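Local coordinates for aminotransferase, class III (Deinococcus radiodurans, PDB 3I4J), which transfers amino groups between substrates as a pyridoxal-phosphate-dependent class III aminotransferase, at the interface of chains A and B. Sequence-based numbering; all coordinates share one arbitrary frame. Chains: chain A/B, Aminotransferase, class III.

Three patches sample the two-fold interface between identical chains A and B, an arrangement that fits the dimers typical of class III aminotransferases. The C-alpha centres of contact 1 and contact 2 lie about 17 Å apart; contact 3 is about 33 Å from contact 1 and 30 Å from contact 2. In contact 1 the N-terminal segment of B lies along strand 91-95 of A. Contacts 2 and 3 both use strand 14-19 and the leucine A:Leu61 or B:Leu61, with the chains exchanged, so by symmetry each strand 14-19 meets both A:Ser70 to A:Asp72, or their twins, and the end of the partner's helix 48-60.

Contact 1: the interface of chains A and B. Residues chain A 91-93, 273, 275, 280; chain B 3-5.
A:Phe92 pairs with B:Val4 in a parallel beta bridge that joins strand 91-95 of chain A to the N-terminal segment of chain B. The backbone N of A:Phe92 donates to B:Asn3 O (2.7 Å), and B:Phe5 N donates to A:Phe92 O (2.8 Å), so the bridge grips both sides of B:Val4. A side chain adds a third hydrogen bond: NH1 of the A:Arg91 guanidinium reaches B:Val4 O at 3.0 Å, with the oxygen at the edge of the guanidinium, in its plane. The bend at chi2 (-88°) turns this long chain alongside the segment, and arginine suits the place because it can span the distance and still offer an N-H. Within chain A, A:Tyr280 CE2 lies over the guanidinium and probably steadies it. The apolar part centres on B:Phe5, which hides 91 Å²; its flat ring suits the place by offering a face to A:Tyr280 and a rim to A:Ala275. A:Tyr280 brings its CD1 edge over the centre of that face, the planes 77° apart. At the rim, the small methyl CB of A:Ala275 fits against B:Phe5 CE1 (3.8 Å). On the indole side, A:Trp93 CE3 stands 3.3 Å from B:Phe5 O, which lies in the plane of the indole at its edge.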
loop_
_atom_site.group_PDB
_atom_site.type_symbol
_atom_site.label_atom_id
_atom_site.label_comp_id
_atom_site.label_asym_id
_atom_site.label_seq_id
_atom_site.Cartn_x
_atom_site.Cartn_y
_atom_site.Cartn_z
ATOM N N ARG A 91 -8.610 -14.488 -12.806
ATOM C CA ARG A 91 -8.739 -14.340 -11.359
ATOM C C ARG A 91 -8.072 -13.063 -10.869
ATOM O O ARG A 91 -6.902 -12.818 -11.154
ATOM C CB ARG A 91 -8.117 -15.551 -10.669
ATOM C CG ARG A 91 -8.852 -16.858 -10.943
ATOM C CD ARG A 91 -9.978 -17.077 -9.944
ATOM N NE ARG A 91 -10.694 -18.323 -10.205
ATOM C CZ ARG A 91 -11.507 -18.919 -9.337
ATOM N NH1 ARG A 91 -11.714 -18.387 -8.136
ATOM N NH2 ARG A 91 -12.114 -20.050 -9.671
ATOM N N PHE A 92 -8.832 -12.276 -10.112
ATOM C CA PHE A 92 -8.376 -10.992 -9.593
ATOM C C PHE A 92 -7.758 -11.060 -8.202
ATOM O O PHE A 92 -8.390 -11.518 -7.245
ATOM C CB PHE A 92 -9.551 -10.005 -9.583
ATOM C CG PHE A 92 -9.185 -8.617 -9.118
ATOM C CD1 PHE A 92 -8.177 -7.900 -9.755
ATOM C CD2 PHE A 92 -9.855 -8.032 -8.046
ATOM C CE1 PHE A 92 -7.833 -6.614 -9.330
ATOM C CE2 PHE A 92 -9.524 -6.744 -7.608
ATOM C CZ PHE A 92 -8.508 -6.034 -8.251
ATOM N N TRP A 93 -6.519 -10.585 -8.114
ATOM C CA TRP A 93 -5.748 -10.530 -6.875
ATOM C C TRP A 93 -5.623 -9.047 -6.528
ATOM O O TRP A 93 -4.852 -8.314 -7.153
ATOM C CB TRP A 93 -4.370 -11.148 -7.108
ATOM C CG TRP A 93 -3.407 -10.979 -5.971
ATOM C CD1 TRP A 93 -2.323 -10.152 -5.931
ATOM C CD2 TRP A 93 -3.429 -11.675 -4.723
ATOM N NE1 TRP A 93 -1.661 -10.292 -4.736
ATOM C CE2 TRP A 93 -2.318 -11.222 -3.973
ATOM C CE3 TRP A 93 -4.277 -12.638 -4.161
ATOM C CZ2 TRP A 93 -2.033 -11.702 -2.690
ATOM C CZ3 TRP A 93 -3.995 -13.117 -2.884
ATOM C CH2 TRP A 93 -2.879 -12.648 -2.163
ATOM N N LEU A 273 -3.943 -7.650 -9.910
ATOM C CA LEU A 273 -3.583 -8.360 -11.124
ATOM C C LEU A 273 -4.680 -9.355 -11.466
ATOM O O LEU A 273 -5.459 -9.768 -10.600
ATOM C CB LEU A 273 -2.239 -9.085 -10.956
ATOM C CG LEU A 273 -2.057 -10.214 -9.931
ATOM C CD1 LEU A 273 -2.708 -11.514 -10.423
ATOM C CD2 LEU A 273 -0.555 -10.430 -9.726
ATOM N N ALA A 275 -5.069 -12.991 -13.306
ATOM C CA ALA A 275 -4.288 -14.139 -13.741
ATOM C C ALA A 275 -5.143 -15.138 -14.508
ATOM O O ALA A 275 -6.284 -15.411 -14.138
ATOM C CB ALA A 275 -3.669 -14.822 -12.535
ATOM N N TYR A 280 -3.751 -19.529 -12.081
ATOM C CA TYR A 280 -4.415 -19.622 -10.787
ATOM C C TYR A 280 -4.568 -21.067 -10.317
ATOM O O TYR A 280 -4.206 -21.403 -9.191
ATOM C CB TYR A 280 -5.800 -18.981 -10.860
ATOM C CG TYR A 280 -6.617 -19.138 -9.596
ATOM C CD1 TYR A 280 -6.254 -18.480 -8.421
ATOM C CD2 TYR A 280 -7.749 -19.952 -9.572
ATOM C CE1 TYR A 280 -6.997 -18.626 -7.257
ATOM C CE2 TYR A 280 -8.500 -20.102 -8.410
ATOM C CZ TYR A 280 -8.117 -19.434 -7.256
ATOM O OH TYR A 280 -8.858 -19.570 -6.106
ATOM N N ASN B 3 -14.505 -15.014 -9.605
ATOM C CA ASN B 3 -13.294 -14.457 -10.279
ATOM C C ASN B 3 -12.276 -13.948 -9.262
ATOM O O ASN B 3 -11.357 -13.220 -9.625
ATOM C CB ASN B 3 -13.666 -13.299 -11.219
ATOM C CG ASN B 3 -14.325 -13.771 -12.504
ATOM O OD1 ASN B 3 -15.535 -13.995 -12.552
ATOM N ND2 ASN B 3 -13.524 -13.934 -13.551
ATOM N N VAL B 4 -12.439 -14.324 -7.998
ATOM C CA VAL B 4 -11.501 -13.882 -6.965
ATOM C C VAL B 4 -10.289 -14.806 -6.859
ATOM O O VAL B 4 -10.425 -16.031 -6.862
ATOM C CB VAL B 4 -12.202 -13.792 -5.577
ATOM C CG1 VAL B 4 -11.166 -13.494 -4.471
ATOM C CG2 VAL B 4 -13.265 -12.705 -5.606
ATOM N N PHE B 5 -9.098 -14.213 -6.788
ATOM C CA PHE B 5 -7.874 -14.988 -6.639
ATOM C C PHE B 5 -7.708 -15.127 -5.127
ATOM O O PHE B 5 -7.206 -14.217 -4.462
ATOM C CB PHE B 5 -6.694 -14.224 -7.255
ATOM C CG PHE B 5 -5.446 -15.053 -7.438
ATOM C CD1 PHE B 5 -4.763 -15.030 -8.650
ATOM C CD2 PHE B 5 -4.937 -15.827 -6.395
ATOM C CE1 PHE B 5 -3.590 -15.761 -8.828
ATOM C CE2 PHE B 5 -3.761 -16.561 -6.560
ATOM C CZ PHE B 5 -3.086 -16.527 -7.781
#

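Contact 2: the interface of chains A and B. Residues chain A 61, 64, 69-72; chain B 14-17.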
loop_
_atom_site.group_PDB
_atom_site.type_symbol
_atom_site.label_atom_id
_atom_site.label_comp_id
_atom_site.label_asym_id
_atom_site.label_seq_id
_atom_site.Cartn_x
_atom_site.Cartn_y
_atom_site.Cartn_z
ATOM N N LEU A 61 -19.778 -2.941 5.532
ATOM C CA LEU A 61 -18.670 -3.858 5.801
ATOM C C LEU A 61 -17.385 -3.169 5.335
ATOM O O LEU A 61 -16.974 -3.308 4.182
ATOM C CB LEU A 61 -18.855 -5.162 5.019
ATOM C CG LEU A 61 -17.730 -6.195 5.148
ATOM C CD1 LEU A 61 -17.920 -7.016 6.416
ATOM C CD2 LEU A 61 -17.733 -7.105 3.912
ATOM N N VAL A 64 -12.244 -6.680 6.171
ATOM C CA VAL A 64 -12.080 -8.104 6.441
ATOM C C VAL A 64 -10.662 -8.386 5.955
ATOM O O VAL A 64 -10.181 -7.736 5.023
ATOM C CB VAL A 64 -13.090 -9.029 5.685
ATOM C CG1 VAL A 64 -14.506 -8.775 6.192
ATOM C CG2 VAL A 64 -12.994 -8.833 4.189
ATOM N N PHE A 69 -11.593 -13.920 5.342
ATOM C CA PHE A 69 -12.832 -13.771 4.571
ATOM C C PHE A 69 -12.657 -13.096 3.221
ATOM O O PHE A 69 -11.734 -12.311 3.018
ATOM C CB PHE A 69 -13.842 -12.890 5.326
ATOM C CG PHE A 69 -14.340 -13.467 6.614
ATOM C CD1 PHE A 69 -15.337 -14.436 6.619
ATOM C CD2 PHE A 69 -13.848 -12.999 7.831
ATOM C CE1 PHE A 69 -15.844 -14.929 7.816
ATOM C CE2 PHE A 69 -14.347 -13.484 9.032
ATOM C CZ PHE A 69 -15.348 -14.451 9.028
ATOM N N SER A 70 -13.576 -13.401 2.309
ATOM C CA SER A 70 -13.634 -12.736 1.013
ATOM C C SER A 70 -14.806 -11.810 1.340
ATOM O O SER A 70 -15.260 -11.791 2.483
ATOM C CB SER A 70 -14.033 -13.703 -0.105
ATOM O OG SER A 70 -14.115 -13.026 -1.355
ATOM N N SER A 71 -15.297 -11.039 0.376
ATOM C CA SER A 71 -16.440 -10.167 0.652
ATOM C C SER A 71 -17.337 -10.180 -0.564
ATOM O O SER A 71 -16.879 -10.492 -1.662
ATOM C CB SER A 71 -15.990 -8.732 0.947
ATOM O OG SER A 71 -15.377 -8.130 -0.179
ATOM N N ASP A 72 -18.609 -9.840 -0.383
ATOM C CA ASP A 72 -19.508 -9.843 -1.527
ATOM C C ASP A 72 -19.125 -8.762 -2.536
ATOM O O ASP A 72 -19.217 -8.979 -3.746
ATOM C CB ASP A 72 -20.979 -9.720 -1.082
ATOM C CG ASP A 72 -21.270 -8.470 -0.269
ATOM O OD1 ASP A 72 -20.335 -7.745 0.122
ATOM O OD2 ASP A 72 -22.468 -8.225 -0.006
ATOM N N VAL B 14 -17.739 -15.778 2.606
ATOM C CA VAL B 14 -17.943 -14.466 2.003
ATOM C C VAL B 14 -18.641 -13.525 2.977
ATOM O O VAL B 14 -19.822 -13.697 3.287
ATOM C CB VAL B 14 -18.783 -14.567 0.713
ATOM C CG1 VAL B 14 -18.992 -13.178 0.112
ATOM C CG2 VAL B 14 -18.083 -15.476 -0.288
ATOM N N ALA B 15 -17.899 -12.539 3.472
ATOM C CA ALA B 15 -18.454 -11.574 4.407
ATOM C C ALA B 15 -19.376 -10.613 3.668
ATOM O O ALA B 15 -19.096 -10.215 2.538
ATOM C CB ALA B 15 -17.327 -10.798 5.090
ATOM N N VAL B 16 -20.482 -10.241 4.304
ATOM C CA VAL B 16 -21.417 -9.315 3.681
ATOM C C VAL B 16 -21.694 -8.119 4.580
ATOM O O VAL B 16 -22.118 -7.066 4.111
ATOM C CB VAL B 16 -22.763 -10.010 3.347
ATOM C CG1 VAL B 16 -22.537 -11.114 2.318
ATOM C CG2 VAL B 16 -23.375 -10.595 4.610
ATOM N N ARG B 17 -21.439 -8.271 5.875
ATOM C CA ARG B 17 -21.706 -7.181 6.801
ATOM C C ARG B 17 -20.854 -7.198 8.071
ATOM O O ARG B 17 -20.458 -8.254 8.556
ATOM C CB ARG B 17 -23.192 -7.209 7.183
ATOM C CG ARG B 17 -23.597 -6.233 8.268
ATOM C CD ARG B 17 -25.085 -6.382 8.582
ATOM N NE ARG B 17 -25.912 -6.098 7.412
ATOM C CZ ARG B 17 -26.173 -4.879 6.952
ATOM N NH1 ARG B 17 -25.679 -3.809 7.566
ATOM N NH2 ARG B 17 -26.921 -4.727 5.870
HETATM O O HOH W 1 -20.696 -5.697 1.927
HETATM O O HOH W 2 -24.011 -6.983 1.728
#
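CG of A:Asp72 sits between its own backbone N and carbonyl carbon (chi1 58°), which swings the carboxylate toward B:Val16; there B:Val16 CG1, anti to the carbonyl carbon (chi1 -63°), lies 3.7 Å from A:Asp72 OD2. The two side chains cross at about a right angle. The motif is a parallel beta bridge running into a helix start: A:Ser70 and A:Ser71 pair with strand 14-19 of chain B, and A:Asp72 opens helix 72-84. B:Ala15 N donates to A:Ser70 O at 2.9 Å, and the first amide of the helix, A:Asp72 N, donates to B:Ala15 O at 3.0 Å. Both polar backbone atoms of B:Ala15 are thereby engaged. An aspartate suits the amino end of a helix, where the local field would probably stabilise a negative charge. Its two oxygens also hold water: water 1 links OD1 to B:Val16 O, and water 2, 2.6 Å from A:Asp72 OD2, reaches the same carbonyl oxygen. Alanine suits the middle of the bridge because its methyl must fit among several neighbours: A:Val64 CG1 at 3.6 Å from B:Ala15 CB, with A:Leu61 CD2 and A:Phe69 CB a little farther away. B:Val14 points CG1 at the helix start, 3.8 Å from A:Asp72 CA. On the backbone of B:Arg17 rests a leucine methyl, A:Leu61 CD1 lying 3.4 Å from B:Arg17 C.

Contact 3: the interface of chains A and B. Residues chain A 16-18; chain B 59-61.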
loop_
_atom_site.group_PDB
_atom_site.type_symbol
_atom_site.label_atom_id
_atom_site.label_comp_id
_atom_site.label_asym_id
_atom_site.label_seq_id
_atom_site.Cartn_x
_atom_site.Cartn_y
_atom_site.Cartn_z
ATOM N N VAL A 16 -7.220 22.206 -1.744
ATOM C CA VAL A 16 -8.443 22.165 -0.950
ATOM C C VAL A 16 -9.660 21.664 -1.713
ATOM O O VAL A 16 -10.607 21.159 -1.110
ATOM C CB VAL A 16 -8.787 23.550 -0.368
ATOM C CG1 VAL A 16 -7.643 24.034 0.516
ATOM C CG2 VAL A 16 -9.067 24.532 -1.493
ATOM N N ARG A 17 -9.639 21.807 -3.033
ATOM C CA ARG A 17 -10.764 21.368 -3.849
ATOM C C ARG A 17 -10.339 20.815 -5.204
ATOM O O ARG A 17 -9.388 21.296 -5.816
ATOM C CB ARG A 17 -11.745 22.527 -4.063
ATOM C CG ARG A 17 -12.976 22.148 -4.885
ATOM C CD ARG A 17 -13.978 23.295 -4.994
ATOM N NE ARG A 17 -13.435 24.432 -5.731
ATOM C CZ ARG A 17 -14.146 25.489 -6.111
ATOM N NH1 ARG A 17 -15.441 25.563 -5.825
ATOM N NH2 ARG A 17 -13.563 26.471 -6.784
ATOM N N GLY A 18 -11.057 19.794 -5.656
ATOM C CA GLY A 18 -10.781 19.189 -6.943
ATOM C C GLY A 18 -12.121 19.042 -7.625
ATOM O O GLY A 18 -13.043 18.479 -7.039
ATOM N N ALA B 59 -15.976 13.935 -2.556
ATOM C CA ALA B 59 -16.728 14.938 -3.309
ATOM C C ALA B 59 -16.013 16.288 -3.364
ATOM O O ALA B 59 -16.218 17.070 -4.293
ATOM C CB ALA B 59 -18.121 15.111 -2.688
ATOM N N ARG B 60 -15.166 16.554 -2.373
ATOM C CA ARG B 60 -14.438 17.817 -2.288
ATOM C C ARG B 60 -13.060 17.806 -2.962
ATOM O O ARG B 60 -12.783 18.630 -3.822
ATOM C CB ARG B 60 -14.294 18.213 -0.813
ATOM C CG ARG B 60 -13.465 19.463 -0.554
ATOM C CD ARG B 60 -14.137 20.715 -1.102
ATOM N NE ARG B 60 -13.459 21.928 -0.650
ATOM C CZ ARG B 60 -13.773 23.157 -1.051
ATOM N NH1 ARG B 60 -14.762 23.343 -1.919
ATOM N NH2 ARG B 60 -13.097 24.202 -0.588
ATOM N N LEU B 61 -12.203 16.869 -2.564
ATOM C CA LEU B 61 -10.849 16.751 -3.107
ATOM C C LEU B 61 -10.371 15.329 -2.823
ATOM O O LEU B 61 -9.789 15.061 -1.779
ATOM C CB LEU B 61 -9.911 17.742 -2.410
ATOM C CG LEU B 61 -8.436 17.632 -2.810
ATOM C CD1 LEU B 61 -8.194 18.429 -4.078
ATOM C CD2 LEU B 61 -7.554 18.149 -1.682
HETATM O O HOH W 3 -15.468 19.093 -5.937
#
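B:Arg60 is the last residue of helix 48-60, and its side chain runs alongside A:Val16 and crosses A:Arg17 of strand 14-19, a helix end packed on a strand. From CB the chain leaves with CG anti to the backbone N (chi1 176°) and then bends at chi2 (66°). B:Arg60 CG passes 3.4 Å from A:Val16 O, and CD follows beside the same oxygen. B:Arg60 NE comes to 3.0 Å from A:Val16 O, but its N-H points elsewhere, so this is proximity without a hydrogen bond. CZ brings the guanidinium flat over A:Arg17 CB, which lies above its centre. At the tip, NH1 meets A:Arg17 CD, while NH2 is only loosely near A:Val16 O. A long, flat-ended arginine suits this place because its face can rest on aliphatic carbon; an alanine here would probably leave the side chain of A:Arg17 without that cover and free to turn. The two like-charged guanidiniums come near each other, their planes 57° apart, and would probably repel mildly. The main chain adds a hydrogen bond from A:Gly18 N to B:Arg60 O (2.8 Å), and water 3 links A:Gly18 O to B:Ala59 O. Next to the A:Gly18 N bond, B:Leu61 CD1 packs 3.9 Å from A:Gly18 CA, where glycine presents no side chain.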